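Local coordinates for benzoylformate decarboxylase (Mycobacterium smegmatis, PDB 4Q9D), which is a tetrameric enzyme of the thiamine pyrophosphate-dependent family, in which each chain combines three alpha/beta domains and a magnesium ion is bound, at residues B[192-197]-B[327-332]; B[297-300]-B[304-307]; B[366-371]-B[387-392]; B[396-401]-B[424-429]. One frame throughout, in Å; residues are numbered along the deposited sequence.

How the contacts relate
Contacts 1 and 2 belong to the Rossmann-like central domain. Strand 294-299, which carries Q297 and T299 of contact 2, also packs against the helix of contact 1: the F193 ring reaches Q297 O. Contacts 3 and 4 lie in the region of the C-terminal domain, with centres about 12 Å apart, and touch where D371 O meets R426 CD. Contacts 1, 2 and 4 are buried, whereas contact 3 is partly exposed. Their chemistry differs accordingly. Contact 1 is purely aliphatic, and contact 2 adds one amide hydrogen bond beside two subunit interfaces. Contact 3 joins two loops through a lysine methylene, and contact 4 couples a buried arginine to a serine through water.

Contact 1: residues B[192-197]-B[327-332]; sequences QFAERI and ELIDTP
No flat group enters the seam where A194 and I197 meet L328 and I329, so every touching atom is an aliphatic carbon. The one ring nearby, that of F193, leads away from 327-332, and the side chain stays at least 7.3 Å from it; the ring packs on L296 instead. The R196 guanidinium is likewise directed elsewhere, to a salt bridge with D294. Across the seam the backbones come close, A194 CA lying 5.5 Å from I329 CA, which the small alanine permits. A194 CB points at the other segment and meets L328 CB at 3.6 Å and I329 CG2 at 4.1 Å. Three residues along, I197 CG2 abuts I329 CG2 at 3.9 Å. I329 CG2 is thus shared by A194 and I197: with chi1 at 68°, CG1 sits between backbone N and carbonyl carbon, while CG2 stands anti to the carbonyl carbon and faces the helix. I329 is also the first residue to leave helical geometry after helix 318-328, and D330 N is hydrogen-bonded to N198 OD1. The contact therefore ties the exit of helix 318-328 to helix 187-199, two helices of the Rossmann-like central domain. Around it, I197 also packs on V271 of strand 269-273 and L296 of strand 294-299, while helix 217-227 adds F223 against I329 and L227 against both isoleucines.

Contact 2: residues B[297-300]-B[304-307]; sequences QITA and RSAV
Q297 crosses from its strand to R304 and S305 as an almost straight rod. Its CB points at the helix, CG stands anti to the backbone N (chi1 179°), and the extended chain carries CD to 3.9 Å from S305 CA. At the tip the amide divides its work. OE1 rests 3.5 Å from S305 CA, while NE2 donates a hydrogen bond to R304 O at 3.2 Å, with an N-H...O angle of 158°. The acceptor lies near the Q297 amide plane, yet the donor stands 71° out of the carbonyl plane of R304, well off its lone pairs. These partners belong to one beta-alpha-beta unit of the Rossmann-like domain: strand 294-299, helix 302-307 and strand 312-315, the two strands parallel and adjacent. Two residues along the strand, T299 packs on the same helix, its CG2 lying 3.9 Å from S305 CB and its OG1 lying 4.0 Å from R304 CB. The polar ends go elsewhere: T299 OG1 is hydrogen-bonded to E210, and S305 OG to P302 O and to Q151 of the second subunit. R304 bends at chi2, and its guanidinium forms a salt bridge with D110 of the third subunit.

Contact 3: residues B[366-371]-B[387-392]; sequences NVKPDD and TWLPTT
K368 and L389 are each the first residue to leave helical geometry after their helices, and the two exits run alongside one another in the same sense, with K368 CA 8.7 Å from L389 CA and D370 CA 8.4 Å from T392 CA. At such a spacing only side chains can close the gap. K368 does so with its aliphatic part: the chain starts out extended, CG anti to the backbone N, and then turns at chi3 (77°), which brings CE to 3.9 Å from L389 CD2; a second bend at chi4 (72°) sets the direction of NZ alone. The two side chains cross obliquely, methylene against methyl. The second meeting is looser. D370 OD2 approaches T392 OG1 to 4.3 Å, too far for a hydrogen bond. Topologically, segment 366-371 leads from helix 357-367 into strand 373-377, and segment 387-392 leads from helix 382-388 toward strand 397-399. These two strands are parallel neighbours, joined by helix 382-388 in a beta-alpha-beta crossover of the C-terminal domain, and the contact brings together the loops that feed their starting ends. Helix 357-367 also holds the end of helix 382-388 and the loop after it: W388 NE1 is hydrogen-bonded to N358 OD1, and Y361 and S365 touch L389. Farther along, T391 N donates to E244 OE1, and V367 and P369 pack against helix 506-518.

Contact 4: residues B[396-401]-B[424-429]; sequences SFFATG and VDRTVV
S396 OG and R426 NH1 approach to 3.6 Å without bonding directly; a water joins them instead. It donates to S396 OG at 2.9 Å and accepts from R426 NH1 at 2.8 Å, sitting at the guanidinium edge in its plane. The other terminal nitrogen, R426 NH2, comes within 4.3 Å of F398 CE2, meeting the ring obliquely. R426 reaches this place by an extended chain from CG to NE; chi1 of 73° starts it off on the side where CG is flanked by both backbone N and C. In the next shell, NE forms a salt bridge with D419 and NH1 is hydrogen-bonded to A395 O, while S396 OG is hydrogen-bonded to P394 O. I415 of helix 408-421 touches both F398 and the arginine. In the parallel sheet of the C-terminal domain, strand 373-377 lies between strand 397-399 and strand 428-433, and R426 packs on its A373. The contact thus reaches across the start of the intervening strand, just before strand 428-433 begins. R422 brings a like charge close to R426 NH2, which the carboxylate of D419 would be expected to offset. With D419, the A395 carbonyl and the water all engaged, the buried guanidinium probably remains positively charged.

Contact 1: residues B[192-197]-B[327-332]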
loop_
_atom_site.group_PDB
_atom_site.type_symbol
_atom_site.label_atom_id
_atom_site.label_comp_id
_atom_site.label_asym_id
_atom_site.label_seq_id
_atom_site.Cartn_x
_atom_site.Cartn_y
_atom_site.Cartn_z
ATOM N N GLN B 192 -15.378 14.813 -33.714
ATOM C CA GLN B 192 -14.383 14.103 -34.508
ATOM C C GLN B 192 -14.764 12.635 -34.672
ATOM O O GLN B 192 -14.584 12.082 -35.752
ATOM C CB GLN B 192 -12.978 14.201 -33.897
ATOM C CG GLN B 192 -12.274 15.535 -34.130
ATOM C CD GLN B 192 -11.073 15.784 -33.194
ATOM O OE1 GLN B 192 -10.661 14.913 -32.409
ATOM N NE2 GLN B 192 -10.524 16.998 -33.267
ATOM N N PHE B 193 -15.239 12.002 -33.591
ATOM C CA PHE B 193 -15.628 10.590 -33.639
ATOM C C PHE B 193 -16.799 10.388 -34.619
ATOM O O PHE B 193 -16.844 9.410 -35.374
ATOM C CB PHE B 193 -16.004 10.048 -32.240
ATOM C CG PHE B 193 -14.802 9.628 -31.368
ATOM C CD1 PHE B 193 -13.531 10.157 -31.578
ATOM C CD2 PHE B 193 -14.969 8.693 -30.336
ATOM C CE1 PHE B 193 -12.434 9.774 -30.771
ATOM C CE2 PHE B 193 -13.877 8.293 -29.508
ATOM C CZ PHE B 193 -12.610 8.836 -29.721
ATOM N N ALA B 194 -17.768 11.295 -34.561
ATOM C CA ALA B 194 -18.933 11.229 -35.439
ATOM C C ALA B 194 -18.512 11.307 -36.900
ATOM O O ALA B 194 -19.061 10.609 -37.741
ATOM C CB ALA B 194 -19.917 12.352 -35.121
ATOM N N GLU B 195 -17.542 12.162 -37.198
ATOM C CA GLU B 195 -17.049 12.269 -38.558
ATOM C C GLU B 195 -16.427 10.947 -38.993
ATOM O O GLU B 195 -16.590 10.534 -40.133
ATOM C CB GLU B 195 -16.022 13.401 -38.697
ATOM C CG GLU B 195 -16.614 14.796 -38.861
ATOM C CD GLU B 195 -17.575 14.904 -40.058
ATOM O OE1 GLU B 195 -17.377 14.197 -41.083
ATOM O OE2 GLU B 195 -18.547 15.691 -39.964
ATOM N N ARG B 196 -15.703 10.290 -38.091
ATOM C CA ARG B 196 -15.035 9.038 -38.442
ATOM C C ARG B 196 -16.103 7.953 -38.693
ATOM O O ARG B 196 -15.953 7.087 -39.555
ATOM C CB ARG B 196 -14.091 8.605 -37.317
ATOM C CG ARG B 196 -13.510 7.189 -37.490
ATOM C CD ARG B 196 -12.508 7.175 -38.643
ATOM N NE ARG B 196 -12.016 5.849 -38.993
ATOM C CZ ARG B 196 -12.662 5.010 -39.796
ATOM N NH1 ARG B 196 -13.839 5.370 -40.313
ATOM N NH2 ARG B 196 -12.131 3.818 -40.082
ATOM N N ILE B 197 -17.172 8.016 -37.919
ATOM C CA ILE B 197 -18.280 7.081 -38.042
ATOM C C ILE B 197 -18.993 7.309 -39.391
ATOM O O ILE B 197 -19.346 6.357 -40.066
ATOM C CB ILE B 197 -19.247 7.229 -36.846
ATOM C CG1 ILE B 197 -18.599 6.691 -35.540
ATOM C CG2 ILE B 197 -20.615 6.532 -37.106
ATOM C CD1 ILE B 197 -19.439 7.052 -34.305
ATOM N N GLU B 327 -27.603 12.857 -32.897
ATOM C CA GLU B 327 -27.683 14.157 -33.547
ATOM C C GLU B 327 -26.537 14.430 -34.494
ATOM O O GLU B 327 -26.762 15.037 -35.523
ATOM C CB GLU B 327 -27.806 15.279 -32.520
ATOM C CG GLU B 327 -29.106 15.182 -31.766
ATOM C CD GLU B 327 -29.145 16.057 -30.529
ATOM O OE1 GLU B 327 -28.106 16.669 -30.196
ATOM O OE2 GLU B 327 -30.221 16.131 -29.883
ATOM N N LEU B 328 -25.324 13.965 -34.186
ATOM C CA LEU B 328 -24.164 14.324 -35.012
ATOM C C LEU B 328 -23.986 13.493 -36.274
ATOM O O LEU B 328 -23.508 14.010 -37.274
ATOM C CB LEU B 328 -22.851 14.292 -34.215
ATOM C CG LEU B 328 -22.685 15.233 -33.018
ATOM C CD1 LEU B 328 -21.536 14.739 -32.143
ATOM C CD2 LEU B 328 -22.387 16.628 -33.492
ATOM N N ILE B 329 -24.321 12.201 -36.237
ATOM C CA ILE B 329 -24.058 11.381 -37.412
ATOM C C ILE B 329 -25.083 11.597 -38.560
ATOM O O ILE B 329 -26.249 11.947 -38.334
ATOM C CB ILE B 329 -23.924 9.857 -37.091
ATOM C CG1 ILE B 329 -25.257 9.278 -36.647
ATOM C CG2 ILE B 329 -22.829 9.586 -36.040
ATOM C CD1 ILE B 329 -25.353 7.776 -36.896
ATOM N N ASP B 330 -24.618 11.376 -39.786
ATOM C CA ASP B 330 -25.476 11.346 -40.961
ATOM C C ASP B 330 -26.333 10.098 -40.937
ATOM O O ASP B 330 -25.912 9.056 -40.433
ATOM C CB ASP B 330 -24.608 11.293 -42.215
ATOM C CG ASP B 330 -23.804 12.539 -42.402
ATOM O OD1 ASP B 330 -24.289 13.602 -41.939
ATOM O OD2 ASP B 330 -22.700 12.460 -43.003
ATOM N N THR B 331 -27.530 10.193 -41.498
ATOM C CA THR B 331 -28.294 8.999 -41.845
ATOM C C THR B 331 -27.546 8.291 -42.982
ATOM O O THR B 331 -27.228 8.902 -44.011
ATOM C CB THR B 331 -29.721 9.370 -42.264
ATOM O OG1 THR B 331 -30.387 9.988 -41.155
ATOM C CG2 THR B 331 -30.487 8.143 -42.670
ATOM N N PRO B 332 -27.186 7.018 -42.769
ATOM C CA PRO B 332 -26.385 6.327 -43.784
ATOM C C PRO B 332 -27.216 6.175 -45.049
ATOM O O PRO B 332 -28.447 6.064 -44.962
ATOM C CB PRO B 332 -26.131 4.947 -43.163
ATOM C CG PRO B 332 -26.409 5.120 -41.687
ATOM C CD PRO B 332 -27.495 6.158 -41.617
#

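Contact 2: residues B[297-300]-B[304-307]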
loop_
_atom_site.group_PDB
_atom_site.type_symbol
_atom_site.label_atom_id
_atom_site.label_comp_id
_atom_site.label_asym_id
_atom_site.label_seq_id
_atom_site.Cartn_x
_atom_site.Cartn_y
_atom_site.Cartn_z
ATOM N N GLN B 297 -13.568 4.061 -28.885
ATOM C CA GLN B 297 -14.056 3.614 -27.575
ATOM C C GLN B 297 -14.611 4.803 -26.804
ATOM O O GLN B 297 -13.990 5.857 -26.754
ATOM C CB GLN B 297 -12.936 2.946 -26.784
ATOM C CG GLN B 297 -13.342 2.466 -25.374
ATOM C CD GLN B 297 -12.139 1.974 -24.554
ATOM O OE1 GLN B 297 -10.984 2.211 -24.915
ATOM N NE2 GLN B 297 -12.413 1.288 -23.452
ATOM N N ILE B 298 -15.789 4.629 -26.208
ATOM C CA ILE B 298 -16.396 5.683 -25.404
ATOM C C ILE B 298 -16.752 5.045 -24.072
ATOM O O ILE B 298 -17.452 4.054 -24.049
ATOM C CB ILE B 298 -17.679 6.262 -26.069
ATOM C CG1 ILE B 298 -17.340 6.979 -27.391
ATOM C CG2 ILE B 298 -18.414 7.153 -25.116
ATOM C CD1 ILE B 298 -18.566 7.456 -28.141
ATOM N N THR B 299 -16.256 5.605 -22.973
ATOM C CA THR B 299 -16.497 5.015 -21.657
ATOM C C THR B 299 -16.481 6.096 -20.605
ATOM O O THR B 299 -15.833 7.147 -20.779
ATOM C CB THR B 299 -15.414 3.962 -21.296
ATOM O OG1 THR B 299 -15.622 3.498 -19.961
ATOM C CG2 THR B 299 -14.000 4.551 -21.381
ATOM N N ALA B 300 -17.178 5.851 -19.503
ATOM C CA ALA B 300 -17.173 6.818 -18.395
ATOM C C ALA B 300 -16.007 6.510 -17.459
ATOM O O ALA B 300 -15.743 7.256 -16.515
ATOM C CB ALA B 300 -18.493 6.787 -17.634
ATOM N N ARG B 304 -10.664 2.123 -18.062
ATOM C CA ARG B 304 -11.003 1.263 -19.208
ATOM C C ARG B 304 -10.454 1.778 -20.544
ATOM O O ARG B 304 -10.041 0.983 -21.395
ATOM C CB ARG B 304 -12.514 1.023 -19.310
ATOM C CG ARG B 304 -13.004 -0.017 -18.320
ATOM C CD ARG B 304 -12.046 -1.228 -18.463
ATOM N NE ARG B 304 -12.025 -2.131 -17.322
ATOM C CZ ARG B 304 -11.391 -3.306 -17.311
ATOM N NH1 ARG B 304 -10.742 -3.762 -18.392
ATOM N NH2 ARG B 304 -11.442 -4.041 -16.216
ATOM N N SER B 305 -10.430 3.093 -20.738
ATOM C CA SER B 305 -9.799 3.634 -21.949
ATOM C C SER B 305 -8.283 3.552 -21.818
ATOM O O SER B 305 -7.580 3.370 -22.808
ATOM C CB SER B 305 -10.237 5.089 -22.202
ATOM O OG SER B 305 -10.234 5.821 -20.986
ATOM N N ALA B 306 -7.768 3.675 -20.589
ATOM C CA ALA B 306 -6.314 3.655 -20.386
ATOM C C ALA B 306 -5.670 2.308 -20.668
ATOM O O ALA B 306 -4.533 2.262 -21.144
ATOM C CB ALA B 306 -5.952 4.094 -18.969
ATOM N N VAL B 307 -6.367 1.217 -20.325
ATOM C CA VAL B 307 -5.789 -0.124 -20.497
ATOM C C VAL B 307 -6.043 -0.738 -21.887
ATOM O O VAL B 307 -5.493 -1.780 -22.183
ATOM C CB VAL B 307 -6.257 -1.139 -19.408
ATOM C CG1 VAL B 307 -5.869 -0.646 -17.978
ATOM C CG2 VAL B 307 -7.785 -1.409 -19.507
#

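Contact 3: residues B[366-371]-B[387-392]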
loop_
_atom_site.group_PDB
_atom_site.type_symbol
_atom_site.label_atom_id
_atom_site.label_comp_id
_atom_site.label_asym_id
_atom_site.label_seq_id
_atom_site.Cartn_x
_atom_site.Cartn_y
_atom_site.Cartn_z
ATOM N N ASN B 366 -40.900 -20.448 -21.170
ATOM C CA ASN B 366 -42.363 -20.592 -21.290
ATOM C C ASN B 366 -43.132 -19.948 -20.151
ATOM O O ASN B 366 -44.269 -19.506 -20.345
ATOM C CB ASN B 366 -42.763 -22.064 -21.377
ATOM C CG ASN B 366 -42.266 -22.724 -22.640
ATOM O OD1 ASN B 366 -42.039 -22.063 -23.654
ATOM N ND2 ASN B 366 -42.068 -24.034 -22.578
ATOM N N VAL B 367 -42.543 -19.923 -18.950
ATOM C CA VAL B 367 -43.283 -19.393 -17.785
ATOM C C VAL B 367 -42.782 -18.043 -17.240
ATOM O O VAL B 367 -43.468 -17.391 -16.458
ATOM C CB VAL B 367 -43.365 -20.421 -16.626
ATOM C CG1 VAL B 367 -43.860 -21.768 -17.147
ATOM C CG2 VAL B 367 -42.018 -20.607 -16.003
ATOM N N LYS B 368 -41.580 -17.631 -17.622
ATOM C CA LYS B 368 -41.054 -16.370 -17.105
ATOM C C LYS B 368 -41.943 -15.163 -17.431
ATOM O O LYS B 368 -42.251 -14.898 -18.600
ATOM C CB LYS B 368 -39.626 -16.131 -17.619
ATOM C CG LYS B 368 -39.073 -14.798 -17.208
ATOM C CD LYS B 368 -37.625 -14.670 -17.628
ATOM C CE LYS B 368 -37.526 -14.382 -19.107
ATOM N NZ LYS B 368 -37.973 -12.987 -19.347
ATOM N N PRO B 369 -42.370 -14.414 -16.403
ATOM C CA PRO B 369 -43.106 -13.184 -16.717
ATOM C C PRO B 369 -42.232 -12.274 -17.573
ATOM O O PRO B 369 -41.000 -12.232 -17.439
ATOM C CB PRO B 369 -43.355 -12.552 -15.339
ATOM C CG PRO B 369 -43.298 -13.664 -14.405
ATOM C CD PRO B 369 -42.275 -14.641 -14.959
ATOM N N ASP B 370 -42.886 -11.540 -18.464
ATOM C CA ASP B 370 -42.202 -10.681 -19.399
ATOM C C ASP B 370 -41.346 -9.587 -18.700
ATOM O O ASP B 370 -40.283 -9.223 -19.195
ATOM C CB ASP B 370 -43.230 -10.097 -20.385
ATOM C CG ASP B 370 -42.584 -9.241 -21.468
ATOM O OD1 ASP B 370 -42.830 -8.009 -21.471
ATOM O OD2 ASP B 370 -41.826 -9.797 -22.308
ATOM N N ASP B 371 -41.799 -9.089 -17.554
ATOM C CA ASP B 371 -41.102 -8.016 -16.840
ATOM C C ASP B 371 -40.197 -8.532 -15.718
ATOM O O ASP B 371 -39.732 -7.744 -14.911
ATOM C CB ASP B 371 -42.102 -7.018 -16.239
ATOM C CG ASP B 371 -43.031 -7.671 -15.225
ATOM O OD1 ASP B 371 -43.021 -8.925 -15.131
ATOM O OD2 ASP B 371 -43.782 -6.946 -14.526
ATOM N N THR B 387 -29.925 -18.601 -25.732
ATOM C CA THR B 387 -30.894 -19.218 -26.644
ATOM C C THR B 387 -32.322 -18.971 -26.222
ATOM O O THR B 387 -33.152 -18.608 -27.039
ATOM C CB THR B 387 -30.676 -20.717 -26.723
ATOM O OG1 THR B 387 -29.350 -20.942 -27.207
ATOM C CG2 THR B 387 -31.696 -21.374 -27.670
ATOM N N TRP B 388 -32.603 -19.130 -24.933
ATOM C CA TRP B 388 -33.991 -19.136 -24.480
ATOM C C TRP B 388 -34.462 -17.914 -23.690
ATOM O O TRP B 388 -35.666 -17.689 -23.584
ATOM C CB TRP B 388 -34.248 -20.394 -23.649
ATOM C CG TRP B 388 -34.186 -21.667 -24.473
ATOM C CD1 TRP B 388 -33.220 -22.640 -24.427
ATOM C CD2 TRP B 388 -35.140 -22.092 -25.458
ATOM N NE1 TRP B 388 -33.522 -23.649 -25.331
ATOM C CE2 TRP B 388 -34.694 -23.332 -25.975
ATOM C CE3 TRP B 388 -36.330 -21.540 -25.961
ATOM C CZ2 TRP B 388 -35.397 -24.033 -26.966
ATOM C CZ3 TRP B 388 -37.029 -22.240 -26.948
ATOM C CH2 TRP B 388 -36.555 -23.473 -27.435
ATOM N N LEU B 389 -33.550 -17.136 -23.104
ATOM C CA LEU B 389 -34.012 -16.014 -22.277
ATOM C C LEU B 389 -33.410 -14.694 -22.715
ATOM O O LEU B 389 -32.632 -14.086 -21.963
ATOM C CB LEU B 389 -33.695 -16.243 -20.796
ATOM C CG LEU B 389 -34.198 -17.507 -20.112
ATOM C CD1 LEU B 389 -33.818 -17.463 -18.609
ATOM C CD2 LEU B 389 -35.709 -17.647 -20.258
ATOM N N PRO B 390 -33.773 -14.234 -23.926
ATOM C CA PRO B 390 -33.218 -12.947 -24.363
ATOM C C PRO B 390 -33.684 -11.840 -23.431
ATOM O O PRO B 390 -34.812 -11.870 -22.919
ATOM C CB PRO B 390 -33.825 -12.735 -25.758
ATOM C CG PRO B 390 -35.069 -13.647 -25.791
ATOM C CD PRO B 390 -34.686 -14.830 -24.925
ATOM N N THR B 391 -32.805 -10.870 -23.208
ATOM C CA THR B 391 -33.165 -9.724 -22.388
ATOM C C THR B 391 -33.815 -8.682 -23.284
ATOM O O THR B 391 -33.206 -8.236 -24.265
ATOM C CB THR B 391 -31.906 -9.112 -21.773
ATOM O OG1 THR B 391 -31.248 -10.116 -21.003
ATOM C CG2 THR B 391 -32.250 -7.920 -20.885
ATOM N N THR B 392 -35.033 -8.271 -22.931
ATOM C CA THR B 392 -35.793 -7.381 -23.798
ATOM C C THR B 392 -36.206 -6.106 -23.064
ATOM O O THR B 392 -36.818 -5.251 -23.652
ATOM C CB THR B 392 -37.056 -8.104 -24.361
ATOM O OG1 THR B 392 -37.849 -8.576 -23.275
ATOM C CG2 THR B 392 -36.648 -9.308 -25.211
#

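Contact 4: residues B[396-401]-B[424-429]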
loop_
_atom_site.group_PDB
_atom_site.type_symbol
_atom_site.label_atom_id
_atom_site.label_comp_id
_atom_site.label_asym_id
_atom_site.label_seq_id
_atom_site.Cartn_x
_atom_site.Cartn_y
_atom_site.Cartn_z
ATOM N N SER B 396 -32.791 -5.506 -16.424
ATOM C CA SER B 396 -33.511 -6.753 -16.196
ATOM C C SER B 396 -32.618 -7.961 -16.306
ATOM O O SER B 396 -33.099 -9.094 -16.379
ATOM C CB SER B 396 -34.698 -6.878 -17.163
ATOM O OG SER B 396 -35.611 -5.821 -16.939
ATOM N N PHE B 397 -31.316 -7.711 -16.347
ATOM C CA PHE B 397 -30.327 -8.776 -16.371
ATOM C C PHE B 397 -29.164 -8.338 -15.482
ATOM O O PHE B 397 -28.692 -7.199 -15.594
ATOM C CB PHE B 397 -29.769 -9.027 -17.772
ATOM C CG PHE B 397 -28.720 -10.088 -17.791
ATOM C CD1 PHE B 397 -29.079 -11.425 -17.922
ATOM C CD2 PHE B 397 -27.379 -9.764 -17.604
ATOM C CE1 PHE B 397 -28.099 -12.445 -17.887
ATOM C CE2 PHE B 397 -26.406 -10.752 -17.583
ATOM C CZ PHE B 397 -26.766 -12.107 -17.735
ATOM N N PHE B 398 -28.709 -9.238 -14.615
ATOM C CA PHE B 398 -27.557 -8.963 -13.733
ATOM C C PHE B 398 -26.681 -10.202 -13.560
ATOM O O PHE B 398 -27.187 -11.310 -13.381
ATOM C CB PHE B 398 -28.030 -8.527 -12.344
ATOM C CG PHE B 398 -28.971 -7.345 -12.362
ATOM C CD1 PHE B 398 -28.496 -6.049 -12.148
ATOM C CD2 PHE B 398 -30.335 -7.532 -12.574
ATOM C CE1 PHE B 398 -29.363 -4.943 -12.155
ATOM C CE2 PHE B 398 -31.221 -6.432 -12.584
ATOM C CZ PHE B 398 -30.729 -5.137 -12.375
ATOM N N ALA B 399 -25.371 -10.008 -13.628
ATOM C CA ALA B 399 -24.422 -11.050 -13.257
ATOM C C ALA B 399 -23.211 -10.409 -12.569
ATOM O O ALA B 399 -23.010 -9.184 -12.647
ATOM C CB ALA B 399 -23.970 -11.841 -14.481
ATOM N N THR B 400 -22.418 -11.254 -11.914
ATOM C CA THR B 400 -21.225 -10.820 -11.186
ATOM C C THR B 400 -20.392 -9.815 -11.969
ATOM O O THR B 400 -20.077 -10.044 -13.150
ATOM C CB THR B 400 -20.337 -12.007 -10.808
ATOM O OG1 THR B 400 -19.093 -11.492 -10.315
ATOM C CG2 THR B 400 -20.073 -12.925 -12.043
ATOM N N GLY B 401 -20.053 -8.700 -11.314
ATOM C CA GLY B 401 -19.199 -7.667 -11.906
ATOM C C GLY B 401 -17.809 -8.188 -12.229
ATOM O O GLY B 401 -17.183 -7.778 -13.212
ATOM N N VAL B 424 -41.263 -1.034 -7.684
ATOM C CA VAL B 424 -41.398 -1.894 -8.861
ATOM C C VAL B 424 -41.802 -3.304 -8.470
ATOM O O VAL B 424 -41.142 -3.962 -7.668
ATOM C CB VAL B 424 -40.120 -1.902 -9.700
ATOM C CG1 VAL B 424 -40.138 -3.045 -10.717
ATOM C CG2 VAL B 424 -39.982 -0.563 -10.391
ATOM N N ASP B 425 -42.905 -3.756 -9.046
ATOM C CA ASP B 425 -43.495 -5.052 -8.720
ATOM C C ASP B 425 -43.090 -6.056 -9.797
ATOM O O ASP B 425 -43.638 -6.052 -10.884
ATOM C CB ASP B 425 -45.027 -4.902 -8.654
ATOM C CG ASP B 425 -45.771 -6.238 -8.511
ATOM O OD1 ASP B 425 -45.216 -7.221 -7.985
ATOM O OD2 ASP B 425 -46.951 -6.292 -8.915
ATOM N N ARG B 426 -42.113 -6.910 -9.507
ATOM C CA ARG B 426 -41.697 -7.900 -10.491
ATOM C C ARG B 426 -41.028 -9.012 -9.745
ATOM O O ARG B 426 -40.744 -8.899 -8.530
ATOM C CB ARG B 426 -40.745 -7.298 -11.530
ATOM C CG ARG B 426 -39.346 -7.028 -10.997
ATOM C CD ARG B 426 -38.405 -6.484 -12.066
ATOM N NE ARG B 426 -37.202 -5.980 -11.425
ATOM C CZ ARG B 426 -36.180 -5.424 -12.061
ATOM N NH1 ARG B 426 -36.199 -5.276 -13.379
ATOM N NH2 ARG B 426 -35.130 -5.014 -11.371
ATOM N N THR B 427 -40.796 -10.094 -10.469
ATOM C CA THR B 427 -40.159 -11.251 -9.898
ATOM C C THR B 427 -38.710 -11.291 -10.358
ATOM O O THR B 427 -38.370 -10.840 -11.457
ATOM C CB THR B 427 -40.916 -12.566 -10.244
ATOM O OG1 THR B 427 -42.228 -12.510 -9.680
ATOM C CG2 THR B 427 -40.212 -13.791 -9.643
ATOM N N VAL B 428 -37.856 -11.782 -9.471
ATOM C CA VAL B 428 -36.466 -12.041 -9.809
ATOM C C VAL B 428 -36.301 -13.538 -9.991
ATOM O O VAL B 428 -36.639 -14.335 -9.097
ATOM C CB VAL B 428 -35.493 -11.550 -8.711
ATOM C CG1 VAL B 428 -34.036 -11.970 -9.066
ATOM C CG2 VAL B 428 -35.590 -10.052 -8.576
ATOM N N VAL B 429 -35.801 -13.915 -11.158
ATOM C CA VAL B 429 -35.512 -15.311 -11.454
ATOM C C VAL B 429 -33.995 -15.452 -11.560
ATOM O O VAL B 429 -33.352 -14.826 -12.401
ATOM C CB VAL B 429 -36.172 -15.740 -12.775
ATOM C CG1 VAL B 429 -35.754 -17.195 -13.154
ATOM C CG2 VAL B 429 -37.696 -15.571 -12.662
HETATM O O HOH W 1 -38.063 -5.819 -15.438
#